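Side-chain contacts in AvrA (Salmonella typhimurium, PDB 6BE0), which probably transfers acetyl groups from acetyl-CoA to serine and threonine residues of target proteins, and binds inositol hexakisphosphate and coenzyme A: residues 270-275 with 281-286; 177-182 with 243-248; 258-261 with 266-269. All blocks are in the same frame, centred on the assembly; numbering follows the deposited sequence.

Interaction 1. Residues 270-275 with 281-286. With IHP (inositol hexakisphosphate), chain B; COA (coenzyme A), chain C.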
loop_
_atom_site.group_PDB
_atom_site.type_symbol
_atom_site.label_atom_id
_atom_site.label_comp_id
_atom_site.label_asym_id
_atom_site.label_seq_id
_atom_site.Cartn_x
_atom_site.Cartn_y
_atom_site.Cartn_z
ATOM N N GLU A 270 0.066 -7.451 -19.760
ATOM C CA GLU A 270 -0.795 -8.605 -19.984
ATOM C C GLU A 270 -1.683 -8.858 -18.772
ATOM O O GLU A 270 -2.846 -9.236 -18.914
ATOM C CB GLU A 270 0.040 -9.848 -20.300
ATOM C CG GLU A 270 0.603 -9.874 -21.714
ATOM C CD GLU A 270 1.328 -11.167 -22.033
ATOM O OE1 GLU A 270 1.760 -11.858 -21.086
ATOM O OE2 GLU A 270 1.462 -11.494 -23.232
ATOM N N ARG A 271 -1.134 -8.640 -17.581
ATOM C CA ARG A 271 -1.900 -8.824 -16.356
ATOM C C ARG A 271 -2.959 -7.737 -16.194
ATOM O O ARG A 271 -4.075 -8.014 -15.751
ATOM C CB ARG A 271 -0.985 -8.830 -15.130
ATOM C CG ARG A 271 -1.749 -8.564 -13.849
ATOM C CD ARG A 271 -0.992 -8.935 -12.591
ATOM N NE ARG A 271 -1.704 -8.428 -11.420
ATOM C CZ ARG A 271 -2.865 -8.905 -10.983
ATOM N NH1 ARG A 271 -3.457 -9.916 -11.607
ATOM N NH2 ARG A 271 -3.440 -8.370 -9.918
ATOM N N PHE A 272 -2.601 -6.503 -16.535
ATOM C CA PHE A 272 -3.528 -5.380 -16.427
ATOM C C PHE A 272 -4.796 -5.646 -17.227
ATOM O O PHE A 272 -5.901 -5.358 -16.770
ATOM C CB PHE A 272 -2.872 -4.084 -16.910
ATOM C CG PHE A 272 -3.830 -2.931 -17.032
ATOM C CD1 PHE A 272 -4.207 -2.203 -15.915
ATOM C CD2 PHE A 272 -4.355 -2.574 -18.264
ATOM C CE1 PHE A 272 -5.088 -1.142 -16.026
ATOM C CE2 PHE A 272 -5.235 -1.515 -18.380
ATOM C CZ PHE A 272 -5.602 -0.800 -17.259
ATOM N N ASP A 273 -4.627 -6.204 -18.422
ATOM C CA ASP A 273 -5.754 -6.511 -19.292
ATOM C C ASP A 273 -6.557 -7.706 -18.780
ATOM O O ASP A 273 -7.780 -7.736 -18.910
ATOM C CB ASP A 273 -5.265 -6.784 -20.717
ATOM C CG ASP A 273 -4.800 -5.526 -21.432
ATOM O OD1 ASP A 273 -5.099 -4.411 -20.952
ATOM O OD2 ASP A 273 -4.143 -5.651 -22.488
ATOM N N ASN A 274 -5.871 -8.686 -18.200
ATOM C CA ASN A 274 -6.534 -9.893 -17.711
ATOM C C ASN A 274 -7.318 -9.666 -16.419
ATOM O O ASN A 274 -7.931 -10.593 -15.889
ATOM C CB ASN A 274 -5.509 -11.008 -17.492
ATOM C CG ASN A 274 -4.958 -11.560 -18.793
ATOM O OD1 ASN A 274 -5.538 -11.371 -19.862
ATOM N ND2 ASN A 274 -3.834 -12.261 -18.705
ATOM N N ASN A 275 -7.291 -8.435 -15.917
ATOM C CA ASN A 275 -8.037 -8.073 -14.717
ATOM C C ASN A 275 -8.805 -6.773 -14.926
ATOM O O ASN A 275 -8.897 -5.940 -14.022
ATOM C CB ASN A 275 -7.093 -7.945 -13.522
ATOM C CG ASN A 275 -6.407 -9.252 -13.179
ATOM O OD1 ASN A 275 -6.828 -9.967 -12.271
ATOM N ND2 ASN A 275 -5.346 -9.572 -13.909
ATOM N N ASP A 281 -18.435 1.713 -22.005
ATOM C CA ASP A 281 -17.392 1.957 -23.001
ATOM C C ASP A 281 -16.116 2.543 -22.395
ATOM O O ASP A 281 -15.417 3.325 -23.042
ATOM C CB ASP A 281 -17.918 2.890 -24.097
ATOM C CG ASP A 281 -19.114 2.312 -24.829
ATOM O OD1 ASP A 281 -19.296 1.078 -24.797
ATOM O OD2 ASP A 281 -19.872 3.094 -25.442
ATOM N N LYS A 282 -15.821 2.163 -21.155
ATOM C CA LYS A 282 -14.592 2.587 -20.488
ATOM C C LYS A 282 -13.942 1.404 -19.781
ATOM O O LYS A 282 -14.569 0.746 -18.949
ATOM C CB LYS A 282 -14.876 3.712 -19.492
ATOM C CG LYS A 282 -15.311 5.020 -20.139
ATOM C CD LYS A 282 -15.523 6.112 -19.101
ATOM C CE LYS A 282 -15.931 7.428 -19.746
ATOM N NZ LYS A 282 -16.173 8.495 -18.735
ATOM N N LYS A 283 -12.684 1.137 -20.117
ATOM C CA LYS A 283 -11.968 0.001 -19.549
ATOM C C LYS A 283 -11.475 0.315 -18.141
ATOM O O LYS A 283 -10.618 1.178 -17.951
ATOM C CB LYS A 283 -10.790 -0.398 -20.445
ATOM C CG LYS A 283 -10.120 -1.700 -20.028
ATOM C CD LYS A 283 -9.144 -2.211 -21.080
ATOM C CE LYS A 283 -7.857 -1.401 -21.106
ATOM N NZ LYS A 283 -6.843 -2.003 -22.020
ATOM N N LEU A 284 -12.030 -0.394 -17.162
ATOM C CA LEU A 284 -11.658 -0.224 -15.762
ATOM C C LEU A 284 -10.982 -1.479 -15.229
ATOM O O LEU A 284 -11.207 -2.575 -15.742
ATOM C CB LEU A 284 -12.888 0.100 -14.914
ATOM C CG LEU A 284 -13.640 1.388 -15.254
ATOM C CD1 LEU A 284 -14.890 1.501 -14.395
ATOM C CD2 LEU A 284 -12.748 2.605 -15.070
ATOM N N SER A 285 -10.161 -1.311 -14.196
ATOM C CA SER A 285 -9.485 -2.435 -13.558
ATOM C C SER A 285 -10.198 -2.844 -12.277
ATOM O O SER A 285 -10.460 -2.008 -11.409
ATOM C CB SER A 285 -8.028 -2.082 -13.250
ATOM O OG SER A 285 -7.409 -3.112 -12.496
ATOM N N ILE A 286 -10.513 -4.131 -12.170
ATOM C CA ILE A 286 -11.076 -4.696 -10.949
ATOM C C ILE A 286 -10.036 -5.565 -10.252
ATOM O O ILE A 286 -10.380 -6.499 -9.530
ATOM C CB ILE A 286 -12.341 -5.534 -11.235
ATOM C CG1 ILE A 286 -12.019 -6.705 -12.172
ATOM C CG2 ILE A 286 -13.429 -4.654 -11.836
ATOM C CD1 ILE A 286 -13.121 -7.739 -12.252
HETATM C C1 IHP B . 2.000 -13.629 -5.006
HETATM C C2 IHP B . 1.097 -12.449 -4.668
HETATM C C3 IHP B . 0.211 -12.081 -5.846
HETATM C C4 IHP B . -0.567 -13.286 -6.331
HETATM C C5 IHP B . 0.417 -14.329 -6.829
HETATM C C6 IHP B . 1.302 -14.804 -5.687
HETATM O O11 IHP B . 2.632 -14.059 -3.812
HETATM P P1 IHP B . 4.152 -13.637 -3.573
HETATM O O21 IHP B . 4.352 -13.285 -2.116
HETATM O O31 IHP B . 4.514 -12.430 -4.413
HETATM O O41 IHP B . 5.046 -14.792 -3.937
HETATM O O12 IHP B . 0.298 -12.751 -3.502
HETATM P P2 IHP B . 0.478 -11.902 -2.178
HETATM O O22 IHP B . 1.930 -11.853 -1.768
HETATM O O32 IHP B . -0.005 -10.485 -2.382
HETATM O O42 IHP B . -0.321 -12.540 -1.063
HETATM O O13 IHP B . -0.672 -11.020 -5.476
HETATM P P3 IHP B . -0.464 -9.576 -6.116
HETATM O O23 IHP B . -0.726 -8.516 -5.075
HETATM O O33 IHP B . 0.944 -9.410 -6.639
HETATM O O43 IHP B . -1.435 -9.386 -7.252
HETATM O O14 IHP B . -1.530 -12.904 -7.332
HETATM P P4 IHP B . -1.154 -12.444 -8.831
HETATM O O24 IHP B . -1.961 -11.218 -9.192
HETATM O O34 IHP B . 0.315 -12.115 -8.971
HETATM O O44 IHP B . -1.517 -13.533 -9.802
HETATM O O15 IHP B . -0.249 -15.442 -7.428
HETATM P P5 IHP B . 0.470 -16.214 -8.610
HETATM O O25 IHP B . 1.944 -15.866 -8.637
HETATM O O35 IHP B . 0.309 -17.698 -8.399
HETATM O O45 IHP B . -0.140 -15.838 -9.938
HETATM O O16 IHP B . 0.538 -15.556 -4.747
HETATM P P6 IHP B . 1.058 -16.959 -4.289
HETATM O O26 IHP B . -0.029 -17.684 -3.540
HETATM O O36 IHP B . 1.464 -17.775 -5.489
HETATM O O46 IHP B . 2.246 -16.801 -3.372
HETATM N N1A COA C . -11.814 2.164 -11.034
HETATM C C2A COA C . -10.805 1.934 -11.928
HETATM N N3A COA C . -10.217 2.979 -12.583
HETATM C C4A COA C . -10.632 4.264 -12.354
HETATM C C5A COA C . -11.626 4.499 -11.470
HETATM C C6A COA C . -12.218 3.429 -10.808
HETATM N N6A COA C . -13.204 3.019 -9.860
HETATM N N7A COA C . -11.845 5.844 -11.423
HETATM C C8A COA C . -10.977 6.438 -12.282
HETATM N N9A COA C . -10.228 5.471 -12.860
HETATM C C1B COA C . -9.189 5.623 -13.823
HETATM C C2B COA C . -9.587 5.226 -15.013
HETATM O O2B COA C . -9.152 3.862 -15.262
HETATM C C3B COA C . -8.887 6.249 -16.059
HETATM O O3B COA C . -7.511 5.918 -16.246
HETATM P P3B COA C . -7.002 5.474 -17.710
HETATM O O7A COA C . -7.538 4.100 -18.041
HETATM O O8A COA C . -7.485 6.466 -18.740
HETATM O O9A COA C . -5.488 5.439 -17.730
HETATM C C4B COA C . -8.997 7.462 -15.468
HETATM O O4B COA C . -8.836 7.168 -13.982
HETATM C C5B COA C . -10.364 8.069 -15.750
HETATM O O5B COA C . -10.558 9.224 -14.941
HETATM P P1A COA C . -10.580 10.669 -15.629
HETATM O O1A COA C . -9.749 10.657 -16.902
HETATM O O2A COA C . -12.016 11.044 -15.954
HETATM O O3A COA C . -9.981 11.735 -14.621
#
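Phe-272 overlaps the side chains of Lys-283 and Ser-285, its ring passing from the end of helix 268-273 to the second strand of the two-stranded antiparallel hairpin 276-278/283-285 in this YopJ-family acetyltransferase. With CG anti to the backbone N, chi1 171° puts the far atoms of the ring beside the strand: CE2 lies 3.8 Å from CE of Lys-283 and CE1 sits 4.2 Å from CB of Ser-285, both partners meeting the ring obliquely. The lysine chain turns at chi3 (74°), which brings its ammonium back to the helix: NZ forms a salt bridge with OD1 of Asp-273 at 3.2 Å, meeting the oxygen from above the carboxylate plane at the solvent-exposed side of the contact. At the buried end the chain leaves the helix, and the carbonyl of Asn-275 accepts the N-H of Ile-286, the N-cap of helix 287-300. Asn-275 is itself tied back to the helix, its ND2 donating to O of Arg-271 at 2.7 Å, nearly straight (165°), with the acceptor in the plane of the Asn-275 side-chain amide. The two segments also face two ligands. Arg-271 lays one guanidinium face against the inositol hexakisphosphate, with its CZ 3.1 Å from O24. On the strand's other side, CD2 of Leu-284 packs 3.6 Å from N3A of the coenzyme A adenine.

Interaction 2. Residues 177-182 with 243-248. With COA (coenzyme A), chain C.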
loop_
_atom_site.group_PDB
_atom_site.type_symbol
_atom_site.label_atom_id
_atom_site.label_comp_id
_atom_site.label_asym_id
_atom_site.label_seq_id
_atom_site.Cartn_x
_atom_site.Cartn_y
_atom_site.Cartn_z
ATOM N N LEU A 177 1.803 7.688 -4.949
ATOM C CA LEU A 177 1.872 6.637 -5.960
ATOM C C LEU A 177 0.884 6.888 -7.096
ATOM O O LEU A 177 1.211 6.682 -8.265
ATOM C CB LEU A 177 1.609 5.268 -5.325
ATOM C CG LEU A 177 2.627 4.791 -4.283
ATOM C CD1 LEU A 177 2.275 3.390 -3.805
ATOM C CD2 LEU A 177 4.051 4.823 -4.826
ATOM N N ASP A 178 -0.315 7.345 -6.744
ATOM C CA ASP A 178 -1.387 7.563 -7.713
ATOM C C ASP A 178 -1.597 6.326 -8.581
ATOM O O ASP A 178 -1.519 6.394 -9.808
ATOM C CB ASP A 178 -1.085 8.779 -8.595
ATOM C CG ASP A 178 -2.268 9.185 -9.463
ATOM O OD1 ASP A 178 -3.426 8.960 -9.046
ATOM O OD2 ASP A 178 -2.041 9.728 -10.565
ATOM N N ILE A 179 -1.844 5.192 -7.930
ATOM C CA ILE A 179 -2.166 3.952 -8.627
ATOM C C ILE A 179 -3.556 3.472 -8.222
ATOM O O ILE A 179 -4.149 2.635 -8.900
ATOM C CB ILE A 179 -1.130 2.851 -8.340
ATOM C CG1 ILE A 179 -0.965 2.645 -6.833
ATOM C CG2 ILE A 179 0.204 3.214 -8.982
ATOM C CD1 ILE A 179 -0.147 1.419 -6.472
ATOM N N GLN A 180 -4.067 4.002 -7.113
ATOM C CA GLN A 180 -5.453 3.772 -6.727
ATOM C C GLN A 180 -6.320 4.899 -7.266
ATOM O O GLN A 180 -6.007 6.076 -7.084
ATOM C CB GLN A 180 -5.607 3.678 -5.208
ATOM C CG GLN A 180 -7.058 3.515 -4.757
ATOM C CD GLN A 180 -7.240 3.706 -3.269
ATOM O OE1 GLN A 180 -6.315 3.498 -2.487
ATOM N NE2 GLN A 180 -8.442 4.111 -2.869
ATOM N N ARG A 181 -7.413 4.525 -7.921
ATOM C CA ARG A 181 -8.376 5.487 -8.443
ATOM C C ARG A 181 -9.781 5.133 -7.968
ATOM O O ARG A 181 -10.658 5.994 -7.915
ATOM C CB ARG A 181 -8.324 5.528 -9.972
ATOM C CG ARG A 181 -6.924 5.686 -10.549
ATOM C CD ARG A 181 -6.349 7.060 -10.266
ATOM N NE ARG A 181 -4.965 7.192 -10.720
ATOM C CZ ARG A 181 -4.593 7.253 -11.996
ATOM N NH1 ARG A 181 -5.492 7.173 -12.968
ATOM N NH2 ARG A 181 -3.312 7.385 -12.302
ATOM N N SER A 182 -9.994 3.863 -7.629
ATOM C CA SER A 182 -11.274 3.430 -7.082
ATOM C C SER A 182 -11.474 4.069 -5.712
ATOM O O SER A 182 -10.525 4.562 -5.105
ATOM C CB SER A 182 -11.345 1.906 -6.993
ATOM O OG SER A 182 -10.306 1.383 -6.188
ATOM N N ALA A 243 -4.488 2.688 -17.417
ATOM C CA ALA A 243 -3.558 2.334 -18.482
ATOM C C ALA A 243 -2.541 3.449 -18.708
ATOM O O ALA A 243 -1.357 3.186 -18.932
ATOM C CB ALA A 243 -4.314 2.038 -19.767
ATOM N N GLN A 244 -3.008 4.691 -18.648
ATOM C CA GLN A 244 -2.135 5.847 -18.808
ATOM C C GLN A 244 -1.085 5.876 -17.706
ATOM O O GLN A 244 0.079 6.182 -17.953
ATOM C CB GLN A 244 -2.948 7.143 -18.797
ATOM C CG GLN A 244 -2.113 8.409 -18.959
ATOM C CD GLN A 244 -1.371 8.457 -20.282
ATOM O OE1 GLN A 244 -1.897 8.051 -21.319
ATOM N NE2 GLN A 244 -0.138 8.951 -20.252
ATOM N N ARG A 245 -1.506 5.554 -16.488
ATOM C CA ARG A 245 -0.606 5.555 -15.340
ATOM C C ARG A 245 0.507 4.524 -15.508
ATOM O O ARG A 245 1.651 4.763 -15.120
ATOM C CB ARG A 245 -1.386 5.280 -14.053
ATOM C CG ARG A 245 -0.546 5.288 -12.783
ATOM C CD ARG A 245 0.065 6.650 -12.491
ATOM N NE ARG A 245 1.004 6.585 -11.372
ATOM C CZ ARG A 245 2.292 6.272 -11.485
ATOM N NH1 ARG A 245 2.818 5.997 -12.672
ATOM N NH2 ARG A 245 3.061 6.236 -10.407
ATOM N N LEU A 246 0.163 3.375 -16.082
ATOM C CA LEU A 246 1.151 2.341 -16.359
ATOM C C LEU A 246 2.109 2.794 -17.456
ATOM O O LEU A 246 3.307 2.519 -17.392
ATOM C CB LEU A 246 0.471 1.032 -16.766
ATOM C CG LEU A 246 -0.180 0.207 -15.653
ATOM C CD1 LEU A 246 -0.890 -0.999 -16.247
ATOM C CD2 LEU A 246 0.845 -0.242 -14.621
ATOM N N ASN A 247 1.579 3.487 -18.461
ATOM C CA ASN A 247 2.409 4.020 -19.537
ATOM C C ASN A 247 3.429 5.019 -19.004
ATOM O O ASN A 247 4.512 5.170 -19.562
ATOM C CB ASN A 247 1.551 4.694 -20.609
ATOM C CG ASN A 247 0.601 3.732 -21.291
ATOM O OD1 ASN A 247 0.774 2.515 -21.227
ATOM N ND2 ASN A 247 -0.410 4.277 -21.958
ATOM N N GLU A 248 3.073 5.706 -17.925
ATOM C CA GLU A 248 3.972 6.674 -17.314
ATOM C C GLU A 248 5.087 5.973 -16.548
ATOM O O GLU A 248 6.204 6.482 -16.461
ATOM C CB GLU A 248 3.196 7.609 -16.384
ATOM C CG GLU A 248 2.246 8.547 -17.113
ATOM C CD GLU A 248 1.300 9.269 -16.173
ATOM O OE1 GLU A 248 1.536 9.233 -14.944
ATOM O OE2 GLU A 248 0.320 9.870 -16.667
HETATM N N1A COA C . -11.814 2.164 -11.034
HETATM C C2A COA C . -10.805 1.934 -11.928
HETATM N N3A COA C . -10.217 2.979 -12.583
HETATM C C4A COA C . -10.632 4.264 -12.354
HETATM C C5A COA C . -11.626 4.499 -11.470
HETATM C C6A COA C . -12.218 3.429 -10.808
HETATM N N6A COA C . -13.204 3.019 -9.860
HETATM N N7A COA C . -11.845 5.844 -11.423
HETATM C C8A COA C . -10.977 6.438 -12.282
HETATM N N9A COA C . -10.228 5.471 -12.860
HETATM C C1B COA C . -9.189 5.623 -13.823
HETATM C C2B COA C . -9.587 5.226 -15.013
HETATM O O2B COA C . -9.152 3.862 -15.262
HETATM C C3B COA C . -8.887 6.249 -16.059
HETATM O O3B COA C . -7.511 5.918 -16.246
HETATM P P3B COA C . -7.002 5.474 -17.710
HETATM O O7A COA C . -7.538 4.100 -18.041
HETATM O O8A COA C . -7.485 6.466 -18.740
HETATM O O9A COA C . -5.488 5.439 -17.730
HETATM C C4B COA C . -8.997 7.462 -15.468
HETATM O O4B COA C . -8.836 7.168 -13.982
HETATM C C5B COA C . -10.364 8.069 -15.750
HETATM O O5B COA C . -10.558 9.224 -14.941
HETATM P P1A COA C . -10.580 10.669 -15.629
HETATM O O1A COA C . -9.749 10.657 -16.902
HETATM O O2A COA C . -12.016 11.044 -15.954
HETATM O O3A COA C . -9.981 11.735 -14.621
#
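The coenzyme A site is flanked here by the loop after strand 170-176 and the start of helix 243-252, joined chiefly through Arg-245. Its guanidinium approaches the carbonyl of Leu-177 edge-on and grips that single oxygen with two nitrogens: NE at 3.1 Å and NH2 at 2.9 Å from Leu-177 O. Both donors lie in the carbonyl plane, and the oxygen lies in the guanidinium plane, so this fork fixes the rotation of the group; a salt bridge from NH2 to Asp-229 holds it further. A bend at chi2 (64°) carries the chain past the next carbonyl, where NE makes a weak bond to Asp-178 O. That oxygen also accepts NH2 of Arg-181 at 3.2 Å, from above its carbonyl plane. Arg-181 crosses Arg-245 at about a right angle, its NH2 lying 3.3 Å from CB of Arg-245 and so beside the aliphatic part of that chain. NE of Arg-181 forms a salt bridge with OD1 of Asp-178, weak as a hydrogen bond, which probably offsets some of the charge of the two arginines. NH1 of Arg-181 reaches the ribose oxygen O4B of coenzyme A through a weak bond, and its CB packs against the adenine. At the helix N-terminus, N of Gln-244 donates to the 3'-phosphate oxygen O9A of the cofactor at 2.7 Å. The contact thus joins the loop leaving strand 170-176, backed by helix 186-199 under Leu-177 and Ile-179, to helix 243-252, backed by helix 268-273 at Leu-246.

Interaction 3. Residues 258-261 with 266-269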
loop_
_atom_site.group_PDB
_atom_site.type_symbol
_atom_site.label_atom_id
_atom_site.label_comp_id
_atom_site.label_asym_id
_atom_site.label_seq_id
_atom_site.Cartn_x
_atom_site.Cartn_y
_atom_site.Cartn_z
ATOM N N SER A 258 7.576 -5.414 -20.511
ATOM C CA SER A 258 7.678 -6.825 -20.866
ATOM C C SER A 258 8.321 -7.659 -19.756
ATOM O O SER A 258 9.015 -8.638 -20.032
ATOM C CB SER A 258 8.479 -6.979 -22.160
ATOM O OG SER A 258 9.803 -6.499 -21.997
ATOM N N SER A 259 8.086 -7.270 -18.507
ATOM C CA SER A 259 8.601 -8.010 -17.357
ATOM C C SER A 259 7.520 -8.893 -16.744
ATOM O O SER A 259 6.415 -8.428 -16.468
ATOM C CB SER A 259 9.143 -7.050 -16.295
ATOM O OG SER A 259 10.292 -6.365 -16.761
ATOM N N ILE A 260 7.842 -10.166 -16.532
ATOM C CA ILE A 260 6.923 -11.084 -15.868
ATOM C C ILE A 260 6.707 -10.627 -14.431
ATOM O O ILE A 260 7.665 -10.288 -13.737
ATOM C CB ILE A 260 7.449 -12.537 -15.870
ATOM C CG1 ILE A 260 7.770 -13.002 -17.295
ATOM C CG2 ILE A 260 6.437 -13.473 -15.214
ATOM C CD1 ILE A 260 6.581 -13.001 -18.240
ATOM N N VAL A 261 5.450 -10.627 -13.992
ATOM C CA VAL A 261 5.096 -10.119 -12.670
ATOM C C VAL A 261 4.434 -11.177 -11.785
ATOM O O VAL A 261 4.050 -10.885 -10.651
ATOM C CB VAL A 261 4.150 -8.901 -12.780
ATOM C CG1 VAL A 261 4.833 -7.765 -13.525
ATOM C CG2 VAL A 261 2.849 -9.285 -13.471
ATOM N N GLU A 266 2.719 -13.801 -17.087
ATOM C CA GLU A 266 2.129 -12.686 -17.819
ATOM C C GLU A 266 2.816 -11.387 -17.422
ATOM O O GLU A 266 3.162 -11.182 -16.261
ATOM C CB GLU A 266 0.620 -12.597 -17.568
ATOM C CG GLU A 266 0.205 -12.670 -16.109
ATOM C CD GLU A 266 -1.307 -12.646 -15.931
ATOM O OE1 GLU A 266 -1.774 -12.390 -14.802
ATOM O OE2 GLU A 266 -2.028 -12.891 -16.921
ATOM N N THR A 267 3.022 -10.518 -18.405
ATOM C CA THR A 267 3.715 -9.261 -18.178
ATOM C C THR A 267 2.836 -8.291 -17.400
ATOM O O THR A 267 1.666 -8.574 -17.137
ATOM C CB THR A 267 4.137 -8.606 -19.505
ATOM O OG1 THR A 267 2.972 -8.205 -20.237
ATOM C CG2 THR A 267 4.956 -9.576 -20.346
ATOM N N LEU A 268 3.411 -7.152 -17.029
ATOM C CA LEU A 268 2.674 -6.103 -16.336
ATOM C C LEU A 268 1.450 -5.681 -17.144
ATOM O O LEU A 268 0.357 -5.526 -16.601
ATOM C CB LEU A 268 3.583 -4.897 -16.081
ATOM C CG LEU A 268 2.963 -3.706 -15.350
ATOM C CD1 LEU A 268 2.625 -4.070 -13.912
ATOM C CD2 LEU A 268 3.905 -2.514 -15.402
ATOM N N TYR A 269 1.644 -5.501 -18.447
ATOM C CA TYR A 269 0.558 -5.110 -19.339
ATOM C C TYR A 269 -0.442 -6.242 -19.543
ATOM O O TYR A 269 -1.652 -6.021 -19.515
ATOM C CB TYR A 269 1.112 -4.672 -20.698
ATOM C CG TYR A 269 1.596 -3.238 -20.776
ATOM C CD1 TYR A 269 1.057 -2.246 -19.966
ATOM C CD2 TYR A 269 2.586 -2.877 -21.679
ATOM C CE1 TYR A 269 1.496 -0.942 -20.047
ATOM C CE2 TYR A 269 3.030 -1.575 -21.767
ATOM C CZ TYR A 269 2.481 -0.612 -20.950
ATOM O OH TYR A 269 2.918 0.685 -21.035
#
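Val-261 packs its two methyls against the chain that leads into helix 268-273, and this is the tight side of the contact. CG1 lies 4.0 Å from CB of Leu-268, and CG2 comes within 3.4 Å of O of Glu-266; that carbonyl also accepts the N-H of Val-261 at 3.3 Å. Two residues before Val-261, the carbonyl of Ser-259 meets the helix start, where CA of Thr-267 makes a C-H...O contact at 3.3 Å and N of Leu-268 gives a weak hydrogen bond. The solvent side is looser. Ile-260 is exposed and lays CD1 alongside the Glu-266 backbone, while CG2 of Thr-267 touches CA of Ser-258 at 3.9 Å. With OG1 between the backbone N and the carbonyl carbon (chi1 67°), Thr-267 turns its hydroxyl to the helix and its methyl to Ser-258; as the N-cap, it caps N of Glu-270. The Glu-266 carboxylate is bonded outside the contact, OE1 to Asn-262, which lines the inositol hexakisphosphate site, and OE2 to Asn-274. The contact joins the loop after helix 243-252 to the N-terminus of helix 268-273, whose Leu-268 and Tyr-269 lean on Leu-246 of helix 243-252.

Helix 268-273 is shared by interactions 1 and 3: interaction 3 forms its N-terminal start at the surface, whereas interaction 1 ties its C-terminal end to the hairpin in a mostly buried setting. Interaction 2, also buried, involves the preceding helix, 243-252, whose Ala-243 and Leu-246 pack against Phe-272 and so join it to interaction 1. Chemistry follows place: arginine-to-carbonyl bonds dominate interaction 2, an aromatic ring and an exposed salt bridge interaction 1, and backbone bonds with small apolar contacts interaction 3. Interactions 1 and 2 both touch coenzyme A, and interaction 1 also meets inositol hexakisphosphate.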